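Local coordinates for probable serine protease HTRA3 (Homo sapiens, PDB 2P3W), which is probably a serine protease, represented here by its PDZ domain, a module that binds the C-terminal ends of peptides, at residues V33-V42 with I53-K61; N45-I53 with L95-V103. All coordinates share one frame; numbering follows the deposited sequence. Where two conformers were deposited one is given.

Contact 1 of 2, residues V33-V42 with I53-K61; sequences VSSGIYVQEV and IQDGDIIVK
Ile37 and Ile59 form the hydrogen-bonded pair of two antiparallel strands, 37-42 and 58-61, whose N-to-C directions differ by 150°. Their backbones bond in both directions: Ile37 N reaches Ile59 O at 2.9 Å, and Ile59 N returns to Ile37 O at 2.8 Å. Tyr38 and Ile58 are the next, non-hydrogen-bonded pair. Just before strand 58-61 the same chain makes a type II turn from Gln54 to Asp57, and the pairing extends onto it. Val39 N donates to Asp57 O at 2.9 Å, and Gly56 N meets Val39 O at 2.8 Å in the carbonyl plane, nearly straight at 174°.

Val39 sits against this turn. Its CB lies close to both Asp57 O and Gln54 O, and the two methyls then part. CG1, anti to the backbone N (chi1 -179°), goes to Gln54 O at 3.9 Å, while CG2, the branch beside the backbone N, lies 3.4 Å from Asp57 O and also against Ile59 CD1. On the Tyr38 side, ring atom CE1 rests 3.6 Å from Gly56 CA, and Ile58 CG1 comes up to the ring edge. The turn is braced from within: Asp57 OD2 accepts from Gln54 N, which approaches from above the carboxylate plane, while OD1 is engaged by Arg89.

The side chains of Glu41 and Asp55 lie side by side, pointing the same way, their carboxylates turned steeply against each other with a water between them. This water donates to Glu41 OE2 and Asp55 OD2 and accepts from Val42 N, which probably eases the repulsion; Asn45 of the second subunit also bonds Glu41 OE2. On its other edge the strand carries a classic beta bulge, where Gln40 and Glu41 together stand opposite Arg11. Strand 37-42 is thus held between strands 10-14 and 58-62, an arrangement that belongs to the antiparallel sheet of the PDZ fold.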
loop_
_atom_site.group_PDB
_atom_site.type_symbol
_atom_site.label_atom_id
_atom_site.label_comp_id
_atom_site.label_asym_id
_atom_site.label_seq_id
_atom_site.Cartn_x
_atom_site.Cartn_y
_atom_site.Cartn_z
ATOM N N VAL A 33 -3.243 -2.868 -25.456
ATOM C CA VAL A 33 -4.116 -2.212 -24.473
ATOM C C VAL A 33 -3.635 -0.793 -24.176
ATOM O O VAL A 33 -2.757 -0.582 -23.335
ATOM C CB VAL A 33 -4.229 -3.010 -23.137
ATOM C CG1 VAL A 33 -5.152 -2.276 -22.155
ATOM C CG2 VAL A 33 -4.753 -4.431 -23.392
ATOM N N SER A 34 -4.264 0.176 -24.835
ATOM C CA SER A 34 -3.825 1.566 -24.810
ATOM C C SER A 34 -4.538 2.439 -23.764
ATOM O O SER A 34 -4.245 3.618 -23.658
ATOM C CB SER A 34 -4.048 2.179 -26.196
ATOM O OG SER A 34 -5.430 2.203 -26.510
ATOM N N SER A 35 -5.462 1.865 -22.999
ATOM C CA SER A 35 -6.247 2.640 -22.042
ATOM C C SER A 35 -6.556 1.774 -20.846
ATOM O O SER A 35 -6.784 0.574 -21.010
ATOM C CB SER A 35 -7.555 3.088 -22.706
ATOM O OG SER A 35 -8.247 4.007 -21.890
ATOM N N GLY A 36 -6.590 2.363 -19.652
ATOM C CA GLY A 36 -6.974 1.637 -18.442
ATOM C C GLY A 36 -6.112 2.021 -17.240
ATOM O O GLY A 36 -5.389 3.033 -17.271
ATOM N N ILE A 37 -6.205 1.200 -16.202
ATOM C CA ILE A 37 -5.465 1.387 -14.962
ATOM C C ILE A 37 -4.522 0.227 -14.734
ATOM O O ILE A 37 -4.949 -0.916 -14.578
ATOM C CB ILE A 37 -6.419 1.453 -13.741
ATOM C CG1 ILE A 37 -7.547 2.487 -13.952
ATOM C CG2 ILE A 37 -5.630 1.726 -12.492
ATOM C CD1 ILE A 37 -7.095 3.816 -14.329
ATOM N N TYR A 38 -3.229 0.515 -14.676
ATOM C CA TYR A 38 -2.238 -0.533 -14.428
ATOM C C TYR A 38 -2.065 -0.855 -12.944
ATOM O O TYR A 38 -1.948 0.051 -12.105
ATOM C CB TYR A 38 -0.933 -0.087 -15.003
ATOM C CG TYR A 38 0.190 -1.104 -14.920
ATOM C CD1 TYR A 38 0.228 -2.204 -15.762
ATOM C CD2 TYR A 38 1.203 -0.944 -14.004
ATOM C CE1 TYR A 38 1.272 -3.134 -15.683
ATOM C CE2 TYR A 38 2.258 -1.850 -13.915
ATOM C CZ TYR A 38 2.284 -2.947 -14.748
ATOM O OH TYR A 38 3.349 -3.835 -14.647
ATOM N N VAL A 39 -2.032 -2.146 -12.620
ATOM C CA VAL A 39 -1.845 -2.585 -11.232
ATOM C C VAL A 39 -0.350 -2.769 -10.982
ATOM O O VAL A 39 0.248 -3.802 -11.326
ATOM C CB VAL A 39 -2.617 -3.882 -10.908
ATOM C CG1 VAL A 39 -2.422 -4.287 -9.435
ATOM C CG2 VAL A 39 -4.088 -3.747 -11.262
ATOM N N GLN A 40 0.245 -1.737 -10.379
ATOM C CA GLN A 40 1.665 -1.756 -10.043
ATOM C C GLN A 40 1.947 -2.713 -8.890
ATOM O O GLN A 40 2.916 -3.456 -8.943
ATOM C CB GLN A 40 2.162 -0.338 -9.723
ATOM C CG GLN A 40 3.631 -0.230 -9.340
ATOM C CD GLN A 40 4.613 -0.584 -10.434
ATOM O OE1 GLN A 40 4.362 -0.348 -11.604
ATOM N NE2 GLN A 40 5.791 -1.084 -10.039
ATOM N N GLU A 41 1.115 -2.677 -7.851
ATOM C CA GLU A 41 1.279 -3.562 -6.688
ATOM C C GLU A 41 -0.094 -3.957 -6.109
ATOM O O GLU A 41 -1.079 -3.225 -6.253
ATOM C CB GLU A 41 2.096 -2.879 -5.574
ATOM C CG GLU A 41 3.487 -2.405 -5.926
ATOM C CD GLU A 41 4.456 -3.523 -6.310
ATOM O OE1 GLU A 41 5.435 -3.196 -7.037
ATOM O OE2 GLU A 41 4.248 -4.702 -5.898
ATOM N N VAL A 42 -0.140 -5.144 -5.489
ATOM C CA VAL A 42 -1.315 -5.584 -4.727
ATOM C C VAL A 42 -0.941 -5.758 -3.263
ATOM O O VAL A 42 0.056 -6.430 -2.934
ATOM C CB VAL A 42 -1.862 -6.927 -5.274
ATOM C CG1 VAL A 42 -3.114 -7.330 -4.520
ATOM C CG2 VAL A 42 -2.120 -6.834 -6.780
ATOM N N ILE A 53 -6.796 -10.483 -8.122
ATOM C CA ILE A 53 -6.073 -9.493 -8.899
ATOM C C ILE A 53 -4.561 -9.645 -8.633
ATOM O O ILE A 53 -4.141 -9.986 -7.518
ATOM C CB ILE A 53 -6.622 -8.095 -8.603
ATOM C CG1 ILE A 53 -8.079 -8.003 -9.185
ATOM C CG2 ILE A 53 -5.704 -7.021 -9.184
ATOM C CD1 ILE A 53 -8.814 -6.760 -8.912
ATOM N N GLN A 54 -3.764 -9.427 -9.677
ATOM C CA GLN A 54 -2.317 -9.651 -9.643
ATOM C C GLN A 54 -1.592 -8.460 -10.245
ATOM O O GLN A 54 -2.124 -7.774 -11.122
ATOM C CB GLN A 54 -1.960 -10.913 -10.405
ATOM C CG GLN A 54 -2.461 -12.161 -9.699
ATOM C CD GLN A 54 -2.401 -13.424 -10.532
ATOM O OE1 GLN A 54 -1.804 -13.447 -11.623
ATOM N NE2 GLN A 54 -2.990 -14.518 -10.000
ATOM N N ASP A 55 -0.361 -8.204 -9.790
ATOM C CA ASP A 55 0.359 -7.088 -10.391
ATOM C C ASP A 55 0.610 -7.353 -11.882
ATOM O O ASP A 55 0.728 -8.498 -12.346
ATOM C CB ASP A 55 1.618 -6.695 -9.613
ATOM C CG ASP A 55 2.537 -7.848 -9.352
ATOM O OD1 ASP A 55 2.749 -8.675 -10.262
ATOM O OD2 ASP A 55 3.083 -7.905 -8.240
ATOM N N GLY A 56 0.587 -6.279 -12.653
ATOM C CA GLY A 56 0.661 -6.356 -14.100
ATOM C C GLY A 56 -0.713 -6.333 -14.770
ATOM O O GLY A 56 -0.798 -6.123 -15.990
ATOM N N ASP A 57 -1.769 -6.599 -13.993
ATOM C CA ASP A 57 -3.145 -6.594 -14.501
ATOM C C ASP A 57 -3.485 -5.197 -14.981
ATOM O O ASP A 57 -2.988 -4.208 -14.434
ATOM C CB ASP A 57 -4.120 -7.015 -13.409
ATOM C CG ASP A 57 -4.184 -8.504 -13.198
ATOM O OD1 ASP A 57 -3.524 -9.267 -13.934
ATOM O OD2 ASP A 57 -4.969 -8.901 -12.302
ATOM N N ILE A 58 -4.283 -5.087 -16.032
ATOM C CA ILE A 58 -4.835 -3.775 -16.407
ATOM C C ILE A 58 -6.345 -3.791 -16.211
ATOM O O ILE A 58 -7.033 -4.618 -16.807
ATOM C CB ILE A 58 -4.466 -3.396 -17.859
ATOM C CG1 ILE A 58 -2.946 -3.319 -18.041
ATOM C CG2 ILE A 58 -5.090 -2.045 -18.253
ATOM C CD1 ILE A 58 -2.444 -3.329 -19.468
ATOM N N ILE A 59 -6.857 -2.849 -15.425
ATOM C CA ILE A 59 -8.275 -2.737 -15.124
ATOM C C ILE A 59 -8.846 -1.790 -16.172
ATOM O O ILE A 59 -8.395 -0.640 -16.308
ATOM C CB ILE A 59 -8.529 -2.234 -13.673
ATOM C CG1 ILE A 59 -7.845 -3.166 -12.648
ATOM C CG2 ILE A 59 -10.020 -2.135 -13.410
ATOM C CD1 ILE A 59 -7.818 -2.648 -11.253
ATOM N N VAL A 60 -9.808 -2.285 -16.962
ATOM C CA VAL A 60 -10.363 -1.517 -18.070
ATOM C C VAL A 60 -11.815 -1.040 -17.914
ATOM O O VAL A 60 -12.203 -0.081 -18.565
ATOM C CB VAL A 60 -10.166 -2.247 -19.408
ATOM C CG1 VAL A 60 -8.658 -2.439 -19.659
ATOM C CG2 VAL A 60 -10.881 -3.584 -19.420
ATOM N N LYS A 61 -12.599 -1.686 -17.051
ATOM C CA LYS A 61 -13.957 -1.257 -16.761
ATOM C C LYS A 61 -14.315 -1.530 -15.312
ATOM O O LYS A 61 -13.749 -2.420 -14.676
ATOM C CB LYS A 61 -14.968 -1.989 -17.650
ATOM C CG LYS A 61 -14.891 -1.614 -19.107
ATOM C CD LYS A 61 -16.099 -2.153 -19.885
ATOM C CE LYS A 61 -16.107 -1.621 -21.315
ATOM N NZ LYS A 61 -16.497 -0.173 -21.367
HETATM O O HOH W 1 2.314 -6.706 -5.806
#

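Contact 2 of 2, residues N45-I53 with L95-V103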
loop_
_atom_site.group_PDB
_atom_site.type_symbol
_atom_site.label_atom_id
_atom_site.label_comp_id
_atom_site.label_asym_id
_atom_site.label_seq_id
_atom_site.Cartn_x
_atom_site.Cartn_y
_atom_site.Cartn_z
ATOM N N ASN A 45 -3.196 -8.295 2.325
ATOM C CA ASN A 45 -4.403 -8.698 3.090
ATOM C C ASN A 45 -5.593 -7.857 2.650
ATOM O O ASN A 45 -6.241 -7.228 3.458
ATOM C CB ASN A 45 -4.145 -8.487 4.563
ATOM C CG ASN A 45 -3.159 -9.494 5.111
ATOM O OD1 ASN A 45 -3.431 -10.692 5.076
ATOM N ND2 ASN A 45 -2.005 -9.022 5.604
ATOM N N SER A 46 -5.874 -7.853 1.356
ATOM C CA SER A 46 -6.794 -6.890 0.792
ATOM C C SER A 46 -7.874 -7.553 -0.069
ATOM O O SER A 46 -7.735 -8.712 -0.480
ATOM C CB SER A 46 -6.016 -5.942 -0.126
ATOM O OG SER A 46 -5.461 -6.672 -1.206
ATOM N N PRO A 47 -8.947 -6.810 -0.353
ATOM C CA PRO A 47 -9.949 -7.308 -1.301
ATOM C C PRO A 47 -9.350 -7.769 -2.635
ATOM O O PRO A 47 -9.780 -8.785 -3.179
ATOM C CB PRO A 47 -10.861 -6.115 -1.485
ATOM C CG PRO A 47 -10.763 -5.413 -0.186
ATOM C CD PRO A 47 -9.345 -5.504 0.196
ATOM N N SER A 48 -8.383 -7.017 -3.159
ATOM C CA SER A 48 -7.775 -7.344 -4.445
ATOM C C SER A 48 -6.949 -8.652 -4.379
ATOM O O SER A 48 -7.054 -9.514 -5.267
ATOM C CB SER A 48 -6.980 -6.171 -4.985
ATOM O OG SER A 48 -7.823 -5.057 -5.225
ATOM N N GLN A 49 -6.195 -8.840 -3.298
ATOM C CA GLN A 49 -5.456 -10.087 -3.127
ATOM C C GLN A 49 -6.417 -11.280 -2.983
ATOM O O GLN A 49 -6.293 -12.306 -3.674
ATOM C CB GLN A 49 -4.499 -10.000 -1.942
ATOM C CG GLN A 49 -3.641 -11.246 -1.770
ATOM C CD GLN A 49 -2.691 -11.512 -2.938
ATOM O OE1 GLN A 49 -2.110 -10.586 -3.522
ATOM N NE2 GLN A 49 -2.482 -12.803 -3.249
ATOM N N ARG A 50 -7.421 -11.132 -2.129
ATOM C CA ARG A 50 -8.382 -12.215 -1.893
ATOM C C ARG A 50 -9.172 -12.559 -3.162
ATOM O O ARG A 50 -9.539 -13.718 -3.399
ATOM C CB ARG A 50 -9.358 -11.810 -0.795
ATOM C CG ARG A 50 -8.731 -11.677 0.589
ATOM C CD ARG A 50 -9.802 -11.409 1.680
ATOM N NE ARG A 50 -10.553 -10.149 1.621
ATOM C CZ ARG A 50 -10.179 -8.993 2.192
ATOM N NH1 ARG A 50 -9.011 -8.894 2.818
ATOM N NH2 ARG A 50 -10.960 -7.914 2.114
ATOM N N GLY A 51 -9.420 -11.532 -3.970
ATOM C CA GLY A 51 -10.278 -11.650 -5.147
ATOM C C GLY A 51 -9.589 -12.128 -6.404
ATOM O O GLY A 51 -10.279 -12.481 -7.379
ATOM N N GLY A 52 -8.252 -12.153 -6.398
ATOM C CA GLY A 52 -7.466 -12.727 -7.513
ATOM C C GLY A 52 -6.739 -11.763 -8.433
ATOM O O GLY A 52 -6.145 -12.174 -9.440
ATOM N N ILE A 53 -6.796 -10.483 -8.122
ATOM C CA ILE A 53 -6.073 -9.493 -8.899
ATOM C C ILE A 53 -4.561 -9.645 -8.633
ATOM O O ILE A 53 -4.141 -9.986 -7.518
ATOM C CB ILE A 53 -6.622 -8.095 -8.603
ATOM C CG1 ILE A 53 -8.079 -8.003 -9.185
ATOM C CG2 ILE A 53 -5.704 -7.021 -9.184
ATOM C CD1 ILE A 53 -8.814 -6.760 -8.912
ATOM N N LEU A 95 -13.108 -11.254 -15.297
ATOM C CA LEU A 95 -14.036 -10.459 -14.465
ATOM C C LEU A 95 -13.907 -10.828 -12.983
ATOM O O LEU A 95 -13.931 -12.001 -12.635
ATOM C CB LEU A 95 -15.490 -10.637 -14.922
ATOM C CG LEU A 95 -16.589 -9.775 -14.267
ATOM C CD1 LEU A 95 -16.328 -8.279 -14.460
ATOM C CD2 LEU A 95 -17.934 -10.118 -14.814
ATOM N N PHE A 96 -13.744 -9.812 -12.126
ATOM C CA PHE A 96 -13.593 -9.989 -10.673
ATOM C C PHE A 96 -14.699 -9.181 -9.975
ATOM O O PHE A 96 -15.151 -8.183 -10.501
ATOM C CB PHE A 96 -12.241 -9.479 -10.177
ATOM C CG PHE A 96 -11.059 -10.213 -10.745
ATOM C CD1 PHE A 96 -10.696 -11.440 -10.253
ATOM C CD2 PHE A 96 -10.360 -9.698 -11.826
ATOM C CE1 PHE A 96 -9.622 -12.154 -10.801
ATOM C CE2 PHE A 96 -9.271 -10.399 -12.365
ATOM C CZ PHE A 96 -8.908 -11.621 -11.846
ATOM N N SER A 97 -15.167 -9.670 -8.825
ATOM C CA SER A 97 -16.086 -8.881 -8.013
ATOM C C SER A 97 -15.394 -8.604 -6.693
ATOM O O SER A 97 -15.166 -9.468 -5.874
ATOM C CB SER A 97 -17.452 -9.522 -7.820
ATOM O OG SER A 97 -18.291 -8.594 -7.150
ATOM N N ILE A 98 -14.993 -7.353 -6.559
ATOM C CA ILE A 98 -14.111 -6.925 -5.482
ATOM C C ILE A 98 -14.868 -5.949 -4.614
ATOM O O ILE A 98 -15.124 -4.816 -5.022
ATOM C CB ILE A 98 -12.822 -6.208 -6.007
ATOM C CG1 ILE A 98 -12.056 -7.093 -7.027
ATOM C CG2 ILE A 98 -11.950 -5.819 -4.848
ATOM C CD1 ILE A 98 -11.607 -8.439 -6.488
ATOM N N ALA A 99 -15.251 -6.385 -3.413
ATOM C CA ALA A 99 -15.897 -5.496 -2.453
ATOM C C ALA A 99 -14.900 -4.653 -1.660
ATOM O O ALA A 99 -14.063 -5.219 -0.942
ATOM C CB ALA A 99 -16.742 -6.348 -1.463
ATOM N N PRO A 100 -14.968 -3.308 -1.769
ATOM C CA PRO A 100 -14.060 -2.503 -0.934
ATOM C C PRO A 100 -14.243 -2.810 0.544
ATOM O O PRO A 100 -15.358 -2.914 1.010
ATOM C CB PRO A 100 -14.465 -1.042 -1.252
ATOM C CG PRO A 100 -15.061 -1.119 -2.637
ATOM C CD PRO A 100 -15.778 -2.473 -2.679
ATOM N N GLU A 101 -13.137 -3.017 1.238
ATOM C CA GLU A 101 -13.096 -3.167 2.697
ATOM C C GLU A 101 -13.242 -1.811 3.356
ATOM O O GLU A 101 -12.667 -0.834 2.903
ATOM C CB GLU A 101 -11.766 -3.800 3.091
ATOM C CG GLU A 101 -11.606 -4.105 4.560
ATOM C CD GLU A 101 -10.451 -5.097 4.849
ATOM O OE1 GLU A 101 -9.974 -5.845 3.932
ATOM O OE2 GLU A 101 -9.989 -5.091 6.021
ATOM N N VAL A 102 -14.044 -1.749 4.418
ATOM C CA VAL A 102 -14.291 -0.506 5.125
ATOM C C VAL A 102 -13.678 -0.577 6.527
ATOM O O VAL A 102 -13.921 -1.526 7.290
ATOM C CB VAL A 102 -15.803 -0.230 5.251
ATOM C CG1 VAL A 102 -16.034 1.147 5.871
ATOM C CG2 VAL A 102 -16.488 -0.328 3.856
ATOM N N VAL A 103 -12.870 0.429 6.860
ATOM C CA VAL A 103 -12.244 0.529 8.190
ATOM C C VAL A 103 -12.704 1.816 8.847
ATOM O O VAL A 103 -12.647 2.877 8.258
ATOM C CB VAL A 103 -10.688 0.497 8.101
ATOM C CG1 VAL A 103 -10.060 0.451 9.485
ATOM C CG2 VAL A 103 -10.221 -0.693 7.270
HETATM O O HOH W 2 -7.437 -6.062 5.931
HETATM O O HOH W 3 -13.585 -7.546 0.469
HETATM O O HOH W 4 -13.574 -11.810 -7.300
#
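Pro47 and Ile98 join the short helix 47-51 of the PDZ fold to the strand that runs through 95-98, the two axes passing 8.4 Å apart.

The apolar contacts centre on Ile98. Its CG2 meets Pro47 CB at 3.5 Å, its CD1 lies against Gly51 CA, and its CG1 receives Ile53 CD1 at 3.8 Å. A CH-pi contact adds Phe96: Ile53 CG1 stands over one ring face, 4.1 Å from the centroid and 19° off the normal.

The helix is capped at both ends. Ser46 OG accepts from Gln49 N at the N-cap; at the other end Gly52, with positive phi, closes a Schellman motif, in which Ile53 N bonds Ser48 O and the bonds from Gly52 N are weak.

The charged contact is a salt bridge. Arg50 NH2 bonds Glu101 OE1 at 2.9 Å (158° at the hydrogen), on the anti side and tilted out of the carboxylate plane; a second bond, from Arg50 NH1 to the same oxygen, is weak. The bend at chi3 (-65°) turns the guanidinium back across the start of its own helix, laying one face over Ser46 C and Pro47 N.

Two waters bridge the segments. One joins Asn45 O to Glu101 OE2; another accepts from Arg50 NH2 and donates to Ala99 O at 2.8 Å.

The centres of contacts 1 and 2 are about 14 Å apart, and both reach the same antiparallel sheet of one PDZ domain. Their segments interleave along the chain: 33-42, then 45-53, then 53-61, and finally 95-103. Helix 47-51 therefore forms the connection between strands 37-42 and 58-62, which pair in contact 1, while contact 2 fastens that connection to strand 92-103. Ile53 belongs to both contacts, and Val42 CG1 touches Gln49 OE1 at 3.5 Å, so the two are continuous. Strand 83-89 links them on the sheet, pairing with both 58-62 and 92-103, which ties segments distant in sequence into one compact domain.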